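Local coordinates for protein glucose-6-phosphate isomerase (Plasmodium falciparum, PDB 3QKI) that probably catalyses the interconversion of alpha-D-glucose 6-phosphate and beta-D-fructose 6-phosphate, the second step of glycolysis, at residues L179-V184 against S317-L322; S389-Q394 against L528-Y533. One frame throughout, in Å; residues are numbered along the deposited sequence.

Contact 1. Residues L179-V184 against S317-L322; sequences LGTEFV and SSVGIL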
# COMPACT_ATOMS: atom_id res chain seq x y z
N LEU A 179 11.75 -1.24 -6.55
CA LEU A 179 10.29 -1.17 -6.74
C LEU A 179 9.77 -1.79 -8.03
O LEU A 179 8.86 -2.61 -7.99
CB LEU A 179 9.70 0.24 -6.49
CG LEU A 179 9.69 0.71 -5.01
CD1 LEU A 179 9.47 2.21 -4.92
CD2 LEU A 179 8.64 -0.03 -4.19
N GLY A 180 10.38 -1.43 -9.15
CA GLY A 180 10.01 -2.00 -10.44
C GLY A 180 10.31 -3.49 -10.49
O GLY A 180 9.47 -4.29 -10.92
N THR A 181 11.50 -3.87 -10.00
CA THR A 181 11.91 -5.28 -9.96
C THR A 181 10.90 -6.12 -9.15
O THR A 181 10.47 -7.16 -9.64
CB THR A 181 13.33 -5.41 -9.41
OG1 THR A 181 14.16 -4.48 -10.09
CG2 THR A 181 13.89 -6.84 -9.53
N GLU A 182 10.54 -5.67 -7.92
CA GLU A 182 9.62 -6.42 -7.09
C GLU A 182 8.24 -6.53 -7.73
O GLU A 182 7.61 -7.60 -7.66
CB GLU A 182 9.57 -5.88 -5.64
CG GLU A 182 8.65 -6.76 -4.79
CD GLU A 182 8.81 -6.60 -3.30
OE1 GLU A 182 9.04 -5.46 -2.84
OE2 GLU A 182 8.69 -7.62 -2.58
N PHE A 183 7.79 -5.46 -8.41
CA PHE A 183 6.51 -5.50 -9.13
C PHE A 183 6.58 -6.68 -10.13
O PHE A 183 5.72 -7.55 -10.10
CB PHE A 183 6.20 -4.14 -9.82
CG PHE A 183 5.57 -4.21 -11.20
CD1 PHE A 183 4.46 -5.00 -11.45
CD2 PHE A 183 6.12 -3.50 -12.27
CE1 PHE A 183 3.93 -5.13 -12.74
CE2 PHE A 183 5.55 -3.58 -13.55
CZ PHE A 183 4.47 -4.39 -13.77
N VAL A 184 7.59 -6.69 -11.00
CA VAL A 184 7.74 -7.72 -12.06
C VAL A 184 7.96 -9.11 -11.48
O VAL A 184 7.38 -10.07 -11.98
CB VAL A 184 8.80 -7.35 -13.14
CG1 VAL A 184 8.87 -8.41 -14.24
CG2 VAL A 184 8.51 -5.98 -13.75
N SER A 317 16.80 -1.77 -17.23
CA SER A 317 18.27 -1.76 -17.34
C SER A 317 18.71 -2.98 -16.51
O SER A 317 17.85 -3.70 -15.99
CB SER A 317 18.86 -0.49 -16.72
OG SER A 317 18.79 -0.52 -15.29
N SER A 318 20.04 -3.18 -16.33
CA SER A 318 20.59 -4.26 -15.49
C SER A 318 19.97 -4.27 -14.06
O SER A 318 19.88 -5.35 -13.47
CB SER A 318 22.11 -4.16 -15.40
OG SER A 318 22.50 -2.85 -15.02
N VAL A 319 19.52 -3.12 -13.55
CA VAL A 319 18.86 -2.99 -12.22
C VAL A 319 17.81 -4.12 -12.01
O VAL A 319 17.85 -4.82 -10.99
CB VAL A 319 18.21 -1.59 -12.00
CG1 VAL A 319 17.30 -1.59 -10.76
CG2 VAL A 319 19.28 -0.50 -11.91
N GLY A 320 16.93 -4.27 -12.98
CA GLY A 320 15.89 -5.30 -12.96
C GLY A 320 16.21 -6.49 -13.83
O GLY A 320 15.95 -7.62 -13.44
N ILE A 321 16.80 -6.27 -15.03
CA ILE A 321 17.08 -7.37 -15.96
C ILE A 321 18.02 -8.43 -15.38
O ILE A 321 17.80 -9.60 -15.61
CB ILE A 321 17.40 -6.95 -17.41
CG1 ILE A 321 16.31 -5.99 -18.00
CG2 ILE A 321 17.62 -8.17 -18.33
CD1 ILE A 321 14.75 -6.52 -17.98
N LEU A 322 19.01 -8.02 -14.58
CA LEU A 322 19.89 -9.01 -13.97
C LEU A 322 19.17 -9.92 -12.93
O LEU A 322 19.11 -11.12 -13.19
CB LEU A 322 21.18 -8.40 -13.42
CG LEU A 322 22.05 -9.34 -12.61
CD1 LEU A 322 22.71 -10.41 -13.51
CD2 LEU A 322 23.05 -8.57 -11.83
O HOH W 1 16.40 -4.61 -8.65

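Contact 2. Residues S389-Q394 against L528-Y533; sequences SAHIQQ and LLLSLY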
# COMPACT_ATOMS: atom_id res chain seq x y z
N SER A 389 1.11 -1.30 -7.64
CA SER A 389 0.72 -0.00 -7.04
C SER A 389 1.92 0.70 -6.36
O SER A 389 2.08 1.91 -6.54
CB SER A 389 -0.38 -0.23 -6.01
OG SER A 389 -0.80 0.95 -5.36
N ALA A 390 2.74 -0.04 -5.58
CA ALA A 390 3.91 0.51 -4.89
C ALA A 390 4.91 1.06 -5.91
O ALA A 390 5.50 2.11 -5.67
CB ALA A 390 4.57 -0.55 -4.01
N HIS A 391 5.10 0.37 -7.05
CA HIS A 391 5.97 0.86 -8.12
C HIS A 391 5.34 2.11 -8.80
O HIS A 391 6.03 3.12 -8.92
CB HIS A 391 6.25 -0.23 -9.19
CG HIS A 391 7.01 0.31 -10.37
ND1 HIS A 391 8.19 1.03 -10.20
CD2 HIS A 391 6.70 0.29 -11.69
CE1 HIS A 391 8.59 1.36 -11.42
NE2 HIS A 391 7.72 0.95 -12.34
N ILE A 392 4.05 2.04 -9.19
CA ILE A 392 3.33 3.17 -9.79
C ILE A 392 3.36 4.41 -8.90
O ILE A 392 3.52 5.51 -9.41
CB ILE A 392 1.90 2.78 -10.31
CG1 ILE A 392 1.99 1.66 -11.36
CG2 ILE A 392 1.13 4.00 -10.87
CD1 ILE A 392 3.04 1.90 -12.53
N GLN A 393 3.29 4.24 -7.57
CA GLN A 393 3.41 5.33 -6.59
C GLN A 393 4.68 6.12 -6.76
O GLN A 393 4.60 7.34 -6.87
CB GLN A 393 3.37 4.79 -5.17
CG GLN A 393 2.05 4.90 -4.54
CD GLN A 393 2.11 4.48 -3.09
OE1 GLN A 393 3.08 3.88 -2.61
NE2 GLN A 393 1.07 4.81 -2.35
N GLN A 394 5.88 5.44 -6.81
CA GLN A 394 7.13 6.17 -7.04
C GLN A 394 7.19 6.75 -8.46
O GLN A 394 7.49 7.94 -8.61
CB GLN A 394 8.38 5.32 -6.77
CG GLN A 394 9.66 6.11 -7.15
CD GLN A 394 10.95 5.39 -7.03
OE1 GLN A 394 11.03 4.20 -7.25
NE2 GLN A 394 12.00 6.11 -6.68
N LEU A 528 4.21 -4.61 -21.74
CA LEU A 528 3.22 -3.65 -22.26
C LEU A 528 2.68 -2.78 -21.10
O LEU A 528 2.58 -1.57 -21.26
CB LEU A 528 2.03 -4.37 -22.90
CG LEU A 528 2.20 -5.08 -24.22
CD1 LEU A 528 0.90 -5.75 -24.61
CD2 LEU A 528 2.66 -4.11 -25.34
N LEU A 529 2.34 -3.42 -19.95
CA LEU A 529 1.81 -2.74 -18.76
C LEU A 529 2.83 -1.74 -18.16
O LEU A 529 2.45 -0.62 -17.85
CB LEU A 529 1.31 -3.76 -17.71
CG LEU A 529 0.69 -3.21 -16.41
CD1 LEU A 529 -0.58 -2.42 -16.68
CD2 LEU A 529 0.39 -4.35 -15.42
N LEU A 530 4.09 -2.14 -18.01
CA LEU A 530 5.13 -1.25 -17.48
C LEU A 530 5.31 -0.04 -18.38
O LEU A 530 5.27 1.09 -17.89
CB LEU A 530 6.49 -1.97 -17.32
CG LEU A 530 7.65 -1.03 -16.96
CD1 LEU A 530 7.55 -0.53 -15.54
CD2 LEU A 530 8.97 -1.63 -17.30
N SER A 531 5.49 -0.27 -19.69
CA SER A 531 5.73 0.82 -20.63
C SER A 531 4.52 1.75 -20.72
O SER A 531 4.70 2.95 -20.85
CB SER A 531 6.16 0.30 -21.99
OG SER A 531 6.16 1.35 -22.95
N LEU A 532 3.30 1.21 -20.63
CA LEU A 532 2.07 1.98 -20.68
C LEU A 532 2.10 3.07 -19.58
O LEU A 532 1.82 4.22 -19.88
CB LEU A 532 0.85 1.05 -20.51
CG LEU A 532 -0.53 1.72 -20.34
CD1 LEU A 532 -0.84 2.60 -21.52
CD2 LEU A 532 -1.63 0.68 -20.12
N TYR A 533 2.47 2.71 -18.35
CA TYR A 533 2.54 3.65 -17.23
C TYR A 533 3.76 4.57 -17.31
O TYR A 533 3.62 5.77 -17.03
CB TYR A 533 2.41 2.93 -15.86
CG TYR A 533 0.96 2.68 -15.52
CD1 TYR A 533 0.25 1.62 -16.09
CD2 TYR A 533 0.25 3.58 -14.72
CE1 TYR A 533 -1.11 1.44 -15.86
CE2 TYR A 533 -1.12 3.40 -14.47
CZ TYR A 533 -1.79 2.32 -15.03
OH TYR A 533 -3.14 2.14 -14.79

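Contact 1. Residues L179-V184 against S317-L322
Thr-181 meets Val-319 and Gly-320 without any ring coming between them; the only aromatic group of the two segments, the Phe-183 phenyl, takes no part across the interface. One face of that ring is covered by Val-184 CG2, 3.7 Å above its plane and displaced toward the rim, and the ring meets that of Phe-388 at about 60°.

The contact is small: one van der Waals approach and one water bridge. Thr-181 directs its hydroxyl at the start of helix 318-328, with OG1 set beside its own backbone N (chi1 -49°) and 3.4 Å from Gly-320 CA. Gly-320, having no side chain, leaves room for this approach, so that Thr-181 CA and Gly-320 CA lie just 5.0 Å apart. The hydroxyl is too far from Val-319 O, 3.8 Å from OG1, for a direct bond. A water bridges them, accepting from Thr-181 OG1 at 2.7 Å and donating to Val-319 O at 2.8 Å.

Ser-317, short and polar, suits the N-cap: its OG accepts from Val-319 N at 3.2 Å and 152°. The Val-319 side chain also packs on Val-285 of strand 282-285, and it is about 5 Å from that of Ser-177, a fructose 6-phosphate-binding residue. The chemistry thus implies two closely packed helices coupled through one bridged hydroxyl beside the sugar-phosphate site.

Contact 2. Residues S389-Q394 against L528-Y533
Ile-392 presses its CD1 methyl against the root of the Tyr-533 side chain, 3.5 Å from Tyr-533 CB and 3.7 Å from Tyr-533 CG. The two side chains cross at about a right angle, and Ile-392 CG2 adds a looser touch, 4.0 Å from Tyr-533 CD2. A folded conformation, with chi1 -59° and chi2 -50°, brings CD1 to this place, where a branched aliphatic residue can offer two methyls to one aromatic partner. One turn earlier on the second helix, a single methyl, Leu-530 CD1, meets the far end of the His-391 ring obliquely, 3.5 Å from His-391 NE2. His-391 reaches it because CG stands anti to the backbone N (chi1 173°). Both pairs are van der Waals contacts, and no hydrogen bond joins the segments.

On its own helix, Tyr-533 has Leu-529 O in the ring plane, at the edge. Further partners position the tyrosine: its OH is hydrogen-bonded to Glu-444, and Phe-388 stacks with the ring edge-to-face. A tyrosine therefore serves both ends of its position, an apolar base and a polar tip. Gln-394, a fructose 6-phosphate-binding residue, continues the first helix and donates to Glu-398, another residue of that site.

Helices 388-400 and 523-543, which follow the parallel strands 375-380 and 513-518 of a mixed sheet, thus pack together, consistent with the second sugar isomerase (SIS) domain of this family; Leu-529, Leu-532 and Tyr-533 rest on strand 513-518, and Leu-530 on helix 330-349.

Contacts 1 and 2, whose centres are about 12 Å apart, meet along helix 179-197 and helix 388-400. His-391 connects contact 2 to segment 179-184: besides packing on helix 523-543, it places its ND1 3.5 Å from Gly-180 N and its CD2 3.9 Å from Phe-183 CD2. Alongside, Leu-179 CD1 approaches Gln-394 OE1 to 3.4 Å, again as packing. Val-315, in the loop before helix 318-328, touches Thr-181 and Leu-530 and so borders both contacts. The join lies at the sugar-phosphate site: the His-391 side chain is about 6 Å from Gly-176, a fructose 6-phosphate-binding residue, while Gln-394 packs against His-429 of the second subunit, consistent with a site formed near the dimer interface.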